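Long-range contacts in RNA-dependent RNA Polymerase (Bombyx mori cytoplasmic polyhedrosis virus, PDB 6TZ0), which catalyses RNA-directed RNA synthesis, probably making plus strands by fully conservative transcription and complementary minus strands during genome replication: residues 147-158 / 779-788; 207-215 / 736-744. All coordinates share one frame; numbering follows the deposited sequence.

How the contacts relate
Contacts 1 and 2 are neighbours in the buried part of the polymerase, their centres 13 Å apart. Along the chain the order is 147-158, 207-215, 736-744, 779-788, so both halves of contact 2 fall between the halves of contact 1. Both bring a helix of the N-terminal family region, 145-160 or 206-218, against chain that returns more than 500 residues later. They share one packed layer: Val152 CG2 of contact 1 lies 3.6 Å from Trp742 CZ2 of contact 2, and Cys784 CB lies 3.7 Å from Trp742 CH2, while Leu780 leans on Thr215. The two together tie the N-terminal region to chain on both sides of helix 754-766.

Contact 1: residues 147-158 / 779-788; sequences RELCAVIASLDV and MLGFFCGAIC
Phe783 plugs into helix 145-160 as a knob into the hole formed by Ala151, Ala154, Ser155 and Val158. Its CB lies 3.9 Å from Ala151 O. From there CG swings anti to the carbonyl carbon (chi1 -80°), which lays the ring along the partner helix. Down one branch of the ring CD2 comes 3.6 Å from Ser155 CA, and CE2 continues past the same residue to Val158 CB; on the other branch, CD1 is 4.2 Å from Ala154 CB. The tip, CZ, ends against Val158 CG2 at 3.6 Å. One ring face is turned to Ser155 N and Ala154 O, and Phe782 CD2 sits over the centre of the opposite face.

The rest follows the same line. Met779 extends through CG, which carries SD to Val158 CG1, while its terminal methyl turns aside; the CD1 methyl of Leu780 packs on Ser155 and Val152. Toward the other end Ile787 sends CD1 to within 3.8 Å of Ala151 CA, while Cys788 SG rests on Glu148 CG. Ser155 OG, between backbone N and carbonyl carbon (chi1 67°), bonds back to Val152 O at 2.6 Å, so the hydroxyl donates within its own helix.

The two helix segments run roughly antiparallel, at 137°, with axes 8.5 Å apart at closest approach. Where 147-158 begins, Arg147 belongs to an ATP site seen for this protein, as do nearby Arg791 and Arg37, though no ATP is bound here. Helix 20-35 packs on Phe783 and Ile787, helix 37-44 on Cys150 and Ile153, and helix 206-218 on Ser155, Leu156 and Leu780, so three further helices pack against this pair.

Contact 2: residues 207-215 / 736-744; sequences VYTCCQVGT and ADRISLWTR
Trp742 and Thr215 make the one hydrogen bond between segments 207-215 and 736-744. Indole NE1 donates to Thr215 OG1 at 2.9 Å with a nearly straight N-H...O angle of 166°, and the hydroxyl lies in the plane of the ring, at its edge. The same OG1 donates to Cys211 O (2.7 Å), one turn back in the helix; its position anti to the carbonyl carbon (chi1 -58°) turns it toward that turn. Cys211 O also takes the helical bond from Thr215 N, and the two donors reach it from opposite faces of the carbonyl plane. Within the loop, Thr743 OG1 and Ser740 OG are hydrogen-bonded at 2.7 Å, either being able to donate.

Contacts over the ring faces come from both segments. Cys211 CB makes a CH-pi contact over the five-membered ring, 4.0 Å from its centroid and 15° off the normal, with SG above the same face but farther away. CB of Leu741, the preceding residue of the loop, lies on the opposite face, toward the rim.

Apolar contacts flank this centre. Thr215 CG2 meets Leu741 CD1 at 4.0 Å, and Thr743 CG2 approaches the Tyr208 ring at CD1 (3.9 Å).

One polar pair is close without being bonded: Gln212 NE2 is 3.1 Å from Asp737 OD1, but the angle is poor.

Trp742 also packs on Glu148, and its backbone bonds to Arg141, so the loop joins helices 145-160 and 206-218 of the N-terminal region. The chemistry is a chain of two hydrogen bonds, indole N-H to threonine hydroxyl to helix carbonyl. It gives the buried indole nitrogen an acceptor, engages the hydroxyl as both donor and acceptor and, with the Cys211 face contact, limits the ring's rotation against the helix.

Contact 1: residues 147-158 / 779-788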
loop_
_atom_site.group_PDB
_atom_site.type_symbol
_atom_site.label_atom_id
_atom_site.label_comp_id
_atom_site.label_asym_id
_atom_site.label_seq_id
_atom_site.Cartn_x
_atom_site.Cartn_y
_atom_site.Cartn_z
ATOM N N ARG A 147 27.615 -1.933 19.965
ATOM C CA ARG A 147 26.894 -1.986 21.233
ATOM C C ARG A 147 25.850 -3.095 21.231
ATOM O O ARG A 147 25.635 -3.756 22.253
ATOM C CB ARG A 147 26.242 -0.639 21.510
ATOM C CG ARG A 147 27.243 0.454 21.747
ATOM C CD ARG A 147 26.568 1.770 21.999
ATOM N NE ARG A 147 27.546 2.833 22.162
ATOM C CZ ARG A 147 27.235 4.113 22.307
ATOM N NH1 ARG A 147 28.196 5.014 22.451
ATOM N NH2 ARG A 147 25.965 4.492 22.304
ATOM N N GLU A 148 25.212 -3.328 20.083
ATOM C CA GLU A 148 24.258 -4.424 19.972
ATOM C C GLU A 148 24.957 -5.775 20.041
ATOM O O GLU A 148 24.452 -6.712 20.681
ATOM C CB GLU A 148 23.458 -4.279 18.682
ATOM C CG GLU A 148 22.604 -3.024 18.649
ATOM C CD GLU A 148 21.780 -2.904 17.388
ATOM O OE1 GLU A 148 21.950 -3.741 16.482
ATOM O OE2 GLU A 148 20.964 -1.969 17.299
ATOM N N LEU A 149 26.136 -5.886 19.418
ATOM C CA LEU A 149 26.913 -7.115 19.542
ATOM C C LEU A 149 27.410 -7.317 20.974
ATOM O O LEU A 149 27.446 -8.452 21.466
ATOM C CB LEU A 149 28.074 -7.098 18.546
ATOM C CG LEU A 149 28.899 -8.382 18.449
ATOM C CD1 LEU A 149 28.030 -9.528 17.984
ATOM C CD2 LEU A 149 30.077 -8.211 17.526
ATOM N N CYS A 150 27.758 -6.224 21.666
ATOM C CA CYS A 150 28.117 -6.306 23.081
ATOM C C CYS A 150 26.947 -6.770 23.931
ATOM O O CYS A 150 27.138 -7.527 24.888
ATOM C CB CYS A 150 28.629 -4.959 23.594
ATOM S SG CYS A 150 30.292 -4.511 23.090
ATOM N N ALA A 151 25.726 -6.349 23.586
ATOM C CA ALA A 151 24.545 -6.796 24.322
ATOM C C ALA A 151 24.309 -8.290 24.148
ATOM O O ALA A 151 24.032 -8.996 25.130
ATOM C CB ALA A 151 23.320 -6.002 23.880
ATOM N N VAL A 152 24.456 -8.791 22.916
ATOM C CA VAL A 152 24.264 -10.220 22.653
ATOM C C VAL A 152 25.324 -11.057 23.371
ATOM O O VAL A 152 25.007 -12.057 24.036
ATOM C CB VAL A 152 24.263 -10.493 21.138
ATOM C CG1 VAL A 152 24.190 -11.973 20.857
ATOM C CG2 VAL A 152 23.095 -9.812 20.493
ATOM N N ILE A 153 26.590 -10.638 23.281
ATOM C CA ILE A 153 27.682 -11.394 23.894
ATOM C C ILE A 153 27.604 -11.335 25.421
ATOM O O ILE A 153 27.861 -12.336 26.103
ATOM C CB ILE A 153 29.031 -10.888 23.348
ATOM C CG1 ILE A 153 29.144 -11.184 21.851
ATOM C CG2 ILE A 153 30.202 -11.494 24.073
ATOM C CD1 ILE A 153 29.075 -12.643 21.504
ATOM N N ALA A 154 27.188 -10.190 25.976
ATOM C CA ALA A 154 27.010 -10.061 27.420
ATOM C C ALA A 154 25.897 -10.960 27.936
ATOM O O ALA A 154 26.038 -11.589 28.996
ATOM C CB ALA A 154 26.708 -8.611 27.775
ATOM N N SER A 155 24.787 -11.039 27.192
ATOM C CA SER A 155 23.691 -11.917 27.586
ATOM C C SER A 155 24.108 -13.381 27.551
ATOM O O SER A 155 23.787 -14.143 28.473
ATOM C CB SER A 155 22.489 -11.686 26.679
ATOM O OG SER A 155 22.788 -12.119 25.369
ATOM N N LEU A 156 24.845 -13.782 26.507
ATOM C CA LEU A 156 25.328 -15.160 26.420
ATOM C C LEU A 156 26.313 -15.490 27.538
ATOM O O LEU A 156 26.290 -16.604 28.081
ATOM C CB LEU A 156 25.969 -15.395 25.058
ATOM C CG LEU A 156 25.109 -15.525 23.811
ATOM C CD1 LEU A 156 25.949 -15.259 22.606
ATOM C CD2 LEU A 156 24.602 -16.936 23.730
ATOM N N ASP A 157 27.166 -14.529 27.909
ATOM C CA ASP A 157 28.138 -14.761 28.976
ATOM C C ASP A 157 27.457 -14.922 30.325
ATOM O O ASP A 157 27.826 -15.797 31.113
ATOM C CB ASP A 157 29.146 -13.617 29.053
ATOM C CG ASP A 157 30.097 -13.599 27.891
ATOM O OD1 ASP A 157 30.306 -14.659 27.274
ATOM O OD2 ASP A 157 30.666 -12.526 27.618
ATOM N N VAL A 158 26.466 -14.077 30.616
ATOM C CA VAL A 158 25.807 -14.157 31.918
ATOM C C VAL A 158 24.916 -15.395 31.997
ATOM O O VAL A 158 24.811 -16.028 33.056
ATOM C CB VAL A 158 25.046 -12.849 32.199
ATOM C CG1 VAL A 158 24.225 -12.921 33.470
ATOM C CG2 VAL A 158 26.041 -11.734 32.325
ATOM N N MET A 779 16.444 -12.198 29.357
ATOM C CA MET A 779 17.794 -11.737 29.678
ATOM C C MET A 779 18.399 -10.931 28.532
ATOM O O MET A 779 19.091 -9.930 28.764
ATOM C CB MET A 779 18.685 -12.922 30.037
ATOM C CG MET A 779 20.051 -12.521 30.544
ATOM S SD MET A 779 21.006 -13.902 31.162
ATOM C CE MET A 779 20.136 -14.211 32.689
ATOM N N LEU A 780 18.118 -11.334 27.292
ATOM C CA LEU A 780 18.621 -10.616 26.127
ATOM C C LEU A 780 18.013 -9.223 26.026
ATOM O O LEU A 780 18.720 -8.252 25.728
ATOM C CB LEU A 780 18.326 -11.424 24.869
ATOM C CG LEU A 780 18.842 -10.888 23.546
ATOM C CD1 LEU A 780 20.345 -10.823 23.581
ATOM C CD2 LEU A 780 18.385 -11.799 22.450
ATOM N N GLY A 781 16.711 -9.103 26.290
ATOM C CA GLY A 781 16.092 -7.789 26.325
ATOM C C GLY A 781 16.576 -6.919 27.469
ATOM O O GLY A 781 16.707 -5.698 27.308
ATOM N N PHE A 782 16.860 -7.525 28.629
ATOM C CA PHE A 782 17.444 -6.772 29.737
ATOM C C PHE A 782 18.814 -6.217 29.381
ATOM O O PHE A 782 19.123 -5.067 29.702
ATOM C CB PHE A 782 17.547 -7.644 30.985
ATOM C CG PHE A 782 18.329 -7.009 32.104
ATOM C CD1 PHE A 782 17.804 -5.956 32.830
ATOM C CD2 PHE A 782 19.590 -7.480 32.434
ATOM C CE1 PHE A 782 18.529 -5.380 33.857
ATOM C CE2 PHE A 782 20.313 -6.910 33.454
ATOM C CZ PHE A 782 19.782 -5.858 34.168
ATOM N N PHE A 783 19.646 -7.007 28.700
ATOM C CA PHE A 783 20.967 -6.485 28.360
ATOM C C PHE A 783 20.933 -5.507 27.195
ATOM O O PHE A 783 21.771 -4.600 27.142
ATOM C CB PHE A 783 21.948 -7.614 28.087
ATOM C CG PHE A 783 22.498 -8.215 29.329
ATOM C CD1 PHE A 783 23.390 -7.500 30.102
ATOM C CD2 PHE A 783 22.142 -9.486 29.725
ATOM C CE1 PHE A 783 23.904 -8.032 31.252
ATOM C CE2 PHE A 783 22.663 -10.026 30.873
ATOM C CZ PHE A 783 23.541 -9.293 31.635
ATOM N N CYS A 784 19.975 -5.631 26.274
ATOM C CA CYS A 784 19.913 -4.611 25.231
ATOM C C CYS A 784 19.277 -3.330 25.753
ATOM O O CYS A 784 19.416 -2.276 25.129
ATOM C CB CYS A 784 19.160 -5.109 23.999
ATOM S SG CYS A 784 17.388 -5.172 24.161
ATOM N N GLY A 785 18.568 -3.396 26.881
ATOM C CA GLY A 785 18.192 -2.169 27.560
ATOM C C GLY A 785 19.297 -1.614 28.437
ATOM O O GLY A 785 19.394 -0.400 28.627
ATOM N N ALA A 786 20.147 -2.487 28.978
ATOM C CA ALA A 786 21.218 -2.066 29.872
ATOM C C ALA A 786 22.434 -1.525 29.141
ATOM O O ALA A 786 23.198 -0.753 29.729
ATOM C CB ALA A 786 21.656 -3.234 30.754
ATOM N N ILE A 787 22.622 -1.899 27.883
ATOM C CA ILE A 787 23.764 -1.387 27.138
ATOM C C ILE A 787 23.380 -0.399 26.033
ATOM O O ILE A 787 23.886 0.718 25.986
ATOM C CB ILE A 787 24.589 -2.551 26.560
ATOM C CG1 ILE A 787 25.291 -3.300 27.691
ATOM C CG2 ILE A 787 25.598 -2.048 25.543
ATOM C CD1 ILE A 787 25.669 -4.719 27.346
ATOM N N CYS A 788 22.473 -0.815 25.158
ATOM C CA CYS A 788 22.019 0.003 24.033
ATOM C C CYS A 788 21.231 1.281 24.327
ATOM O O CYS A 788 21.437 2.295 23.669
ATOM C CB CYS A 788 21.244 -0.861 23.034
ATOM S SG CYS A 788 22.207 -2.241 22.381
#

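Contact 2: residues 207-215 / 736-744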
loop_
_atom_site.group_PDB
_atom_site.type_symbol
_atom_site.label_atom_id
_atom_site.label_comp_id
_atom_site.label_asym_id
_atom_site.label_seq_id
_atom_site.Cartn_x
_atom_site.Cartn_y
_atom_site.Cartn_z
ATOM N N VAL A 207 28.058 -8.518 11.734
ATOM C CA VAL A 207 27.754 -8.134 13.106
ATOM C C VAL A 207 26.289 -8.414 13.405
ATOM O O VAL A 207 25.949 -9.011 14.434
ATOM C CB VAL A 207 28.114 -6.656 13.327
ATOM C CG1 VAL A 207 27.797 -6.229 14.749
ATOM C CG2 VAL A 207 29.567 -6.426 13.007
ATOM N N TYR A 208 25.407 -8.054 12.469
ATOM C CA TYR A 208 23.985 -8.315 12.633
ATOM C C TYR A 208 23.676 -9.799 12.509
ATOM O O TYR A 208 22.768 -10.302 13.180
ATOM C CB TYR A 208 23.189 -7.526 11.600
ATOM C CG TYR A 208 23.426 -6.035 11.624
ATOM C CD1 TYR A 208 23.038 -5.274 12.715
ATOM C CD2 TYR A 208 23.960 -5.380 10.524
ATOM C CE1 TYR A 208 23.238 -3.914 12.739
ATOM C CE2 TYR A 208 24.151 -4.014 10.534
ATOM C CZ TYR A 208 23.786 -3.287 11.645
ATOM O OH TYR A 208 23.965 -1.927 11.675
ATOM N N THR A 209 24.427 -10.509 11.664
ATOM C CA THR A 209 24.272 -11.958 11.549
ATOM C C THR A 209 24.646 -12.665 12.850
ATOM O O THR A 209 23.928 -13.568 13.300
ATOM C CB THR A 209 25.126 -12.475 10.394
ATOM O OG1 THR A 209 24.774 -11.777 9.195
ATOM C CG2 THR A 209 24.905 -13.955 10.179
ATOM N N CYS A 210 25.760 -12.260 13.471
ATOM C CA CYS A 210 26.142 -12.792 14.774
ATOM C C CYS A 210 25.140 -12.419 15.857
ATOM O O CYS A 210 24.892 -13.226 16.761
ATOM C CB CYS A 210 27.536 -12.298 15.163
ATOM S SG CYS A 210 28.898 -12.984 14.209
ATOM N N CYS A 211 24.550 -11.221 15.776
ATOM C CA CYS A 211 23.493 -10.847 16.716
ATOM C C CYS A 211 22.268 -11.744 16.572
ATOM O O CYS A 211 21.667 -12.149 17.574
ATOM C CB CYS A 211 23.101 -9.383 16.530
ATOM S SG CYS A 211 24.298 -8.179 17.114
ATOM N N GLN A 212 21.912 -12.107 15.340
ATOM C CA GLN A 212 20.762 -12.985 15.142
ATOM C C GLN A 212 21.056 -14.414 15.589
ATOM O O GLN A 212 20.180 -15.085 16.149
ATOM C CB GLN A 212 20.328 -12.964 13.680
ATOM C CG GLN A 212 19.041 -13.713 13.430
ATOM C CD GLN A 212 17.863 -13.060 14.114
ATOM O OE1 GLN A 212 17.729 -11.839 14.113
ATOM N NE2 GLN A 212 17.002 -13.871 14.711
ATOM N N VAL A 213 22.278 -14.898 15.361
ATOM C CA VAL A 213 22.616 -16.252 15.794
ATOM C C VAL A 213 22.674 -16.329 17.318
ATOM O O VAL A 213 22.212 -17.305 17.924
ATOM C CB VAL A 213 23.924 -16.713 15.122
ATOM C CG1 VAL A 213 24.404 -18.032 15.677
ATOM C CG2 VAL A 213 23.694 -16.873 13.641
ATOM N N GLY A 214 23.157 -15.270 17.967
ATOM C CA GLY A 214 23.110 -15.228 19.417
ATOM C C GLY A 214 21.706 -15.101 19.972
ATOM O O GLY A 214 21.409 -15.642 21.042
ATOM N N THR A 215 20.825 -14.399 19.256
ATOM C CA THR A 215 19.418 -14.346 19.640
ATOM C C THR A 215 18.762 -15.716 19.515
ATOM O O THR A 215 17.941 -16.098 20.355
ATOM C CB THR A 215 18.698 -13.309 18.779
ATOM O OG1 THR A 215 19.336 -12.041 18.946
ATOM C CG2 THR A 215 17.244 -13.166 19.175
ATOM N N ALA A 736 10.006 -17.394 14.437
ATOM C CA ALA A 736 10.722 -16.444 15.278
ATOM C C ALA A 736 11.783 -15.665 14.523
ATOM O O ALA A 736 12.232 -14.623 15.012
ATOM C CB ALA A 736 11.381 -17.156 16.456
ATOM N N ASP A 737 12.196 -16.131 13.354
ATOM C CA ASP A 737 13.254 -15.468 12.616
ATOM C C ASP A 737 12.701 -14.465 11.612
ATOM O O ASP A 737 13.421 -14.030 10.709
ATOM C CB ASP A 737 14.135 -16.514 11.937
ATOM C CG ASP A 737 15.554 -16.028 11.715
ATOM O OD1 ASP A 737 15.845 -14.852 12.018
ATOM O OD2 ASP A 737 16.393 -16.834 11.276
ATOM N N ARG A 738 11.437 -14.089 11.754
ATOM C CA ARG A 738 10.837 -13.015 10.982
ATOM C C ARG A 738 10.769 -11.719 11.766
ATOM O O ARG A 738 10.327 -10.701 11.224
ATOM C CB ARG A 738 9.437 -13.425 10.532
ATOM C CG ARG A 738 9.433 -14.650 9.655
ATOM C CD ARG A 738 10.089 -14.341 8.339
ATOM N NE ARG A 738 9.342 -13.325 7.611
ATOM C CZ ARG A 738 8.397 -13.597 6.721
ATOM N NH1 ARG A 738 7.760 -12.611 6.104
ATOM N NH2 ARG A 738 8.112 -14.857 6.424
ATOM N N ILE A 739 11.193 -11.738 13.025
ATOM C CA ILE A 739 11.216 -10.564 13.886
ATOM C C ILE A 739 12.669 -10.236 14.174
ATOM O O ILE A 739 13.406 -11.073 14.708
ATOM C CB ILE A 739 10.441 -10.810 15.182
ATOM C CG1 ILE A 739 8.979 -11.078 14.855
ATOM C CG2 ILE A 739 10.590 -9.630 16.124
ATOM C CD1 ILE A 739 8.238 -11.667 15.982
ATOM N N SER A 740 13.082 -9.024 13.831
ATOM C CA SER A 740 14.466 -8.600 13.980
ATOM C C SER A 740 14.550 -7.627 15.141
ATOM O O SER A 740 14.020 -6.515 15.068
ATOM C CB SER A 740 14.985 -7.955 12.703
ATOM O OG SER A 740 16.351 -7.620 12.838
ATOM N N LEU A 741 15.228 -8.040 16.201
ATOM C CA LEU A 741 15.465 -7.165 17.336
ATOM C C LEU A 741 16.571 -6.154 17.084
ATOM O O LEU A 741 16.826 -5.319 17.956
ATOM C CB LEU A 741 15.819 -7.996 18.571
ATOM C CG LEU A 741 14.778 -8.954 19.140
ATOM C CD1 LEU A 741 15.378 -9.763 20.271
ATOM C CD2 LEU A 741 13.567 -8.193 19.620
ATOM N N TRP A 742 17.240 -6.198 15.932
ATOM C CA TRP A 742 18.493 -5.480 15.765
ATOM C C TRP A 742 18.568 -4.600 14.526
ATOM O O TRP A 742 19.373 -3.662 14.520
ATOM C CB TRP A 742 19.666 -6.474 15.744
ATOM C CG TRP A 742 19.644 -7.403 16.930
ATOM C CD1 TRP A 742 19.328 -8.734 16.918
ATOM C CD2 TRP A 742 19.849 -7.053 18.297
ATOM N NE1 TRP A 742 19.373 -9.240 18.193
ATOM C CE2 TRP A 742 19.691 -8.226 19.058
ATOM C CE3 TRP A 742 20.178 -5.866 18.948
ATOM C CZ2 TRP A 742 19.840 -8.239 20.435
ATOM C CZ3 TRP A 742 20.328 -5.881 20.315
ATOM C CH2 TRP A 742 20.162 -7.061 21.045
ATOM N N THR A 743 17.779 -4.855 13.487
ATOM C CA THR A 743 17.827 -4.068 12.262
ATOM C C THR A 743 16.508 -3.332 12.052
ATOM O O THR A 743 15.515 -3.596 12.727
ATOM C CB THR A 743 18.146 -4.953 11.051
ATOM O OG1 THR A 743 17.098 -5.907 10.870
ATOM C CG2 THR A 743 19.444 -5.701 11.264
ATOM N N ARG A 744 16.512 -2.392 11.104
ATOM C CA ARG A 744 15.327 -1.606 10.777
ATOM C C ARG A 744 15.140 -1.506 9.273
ATOM O O ARG A 744 15.974 -1.947 8.480
ATOM C CB ARG A 744 15.392 -0.184 11.334
ATOM C CG ARG A 744 15.274 -0.092 12.808
ATOM C CD ARG A 744 15.318 1.345 13.259
ATOM N NE ARG A 744 14.143 2.082 12.814
ATOM C CZ ARG A 744 13.003 2.132 13.491
ATOM N NH1 ARG A 744 12.889 1.489 14.642
ATOM N NH2 ARG A 744 11.977 2.825 13.020
#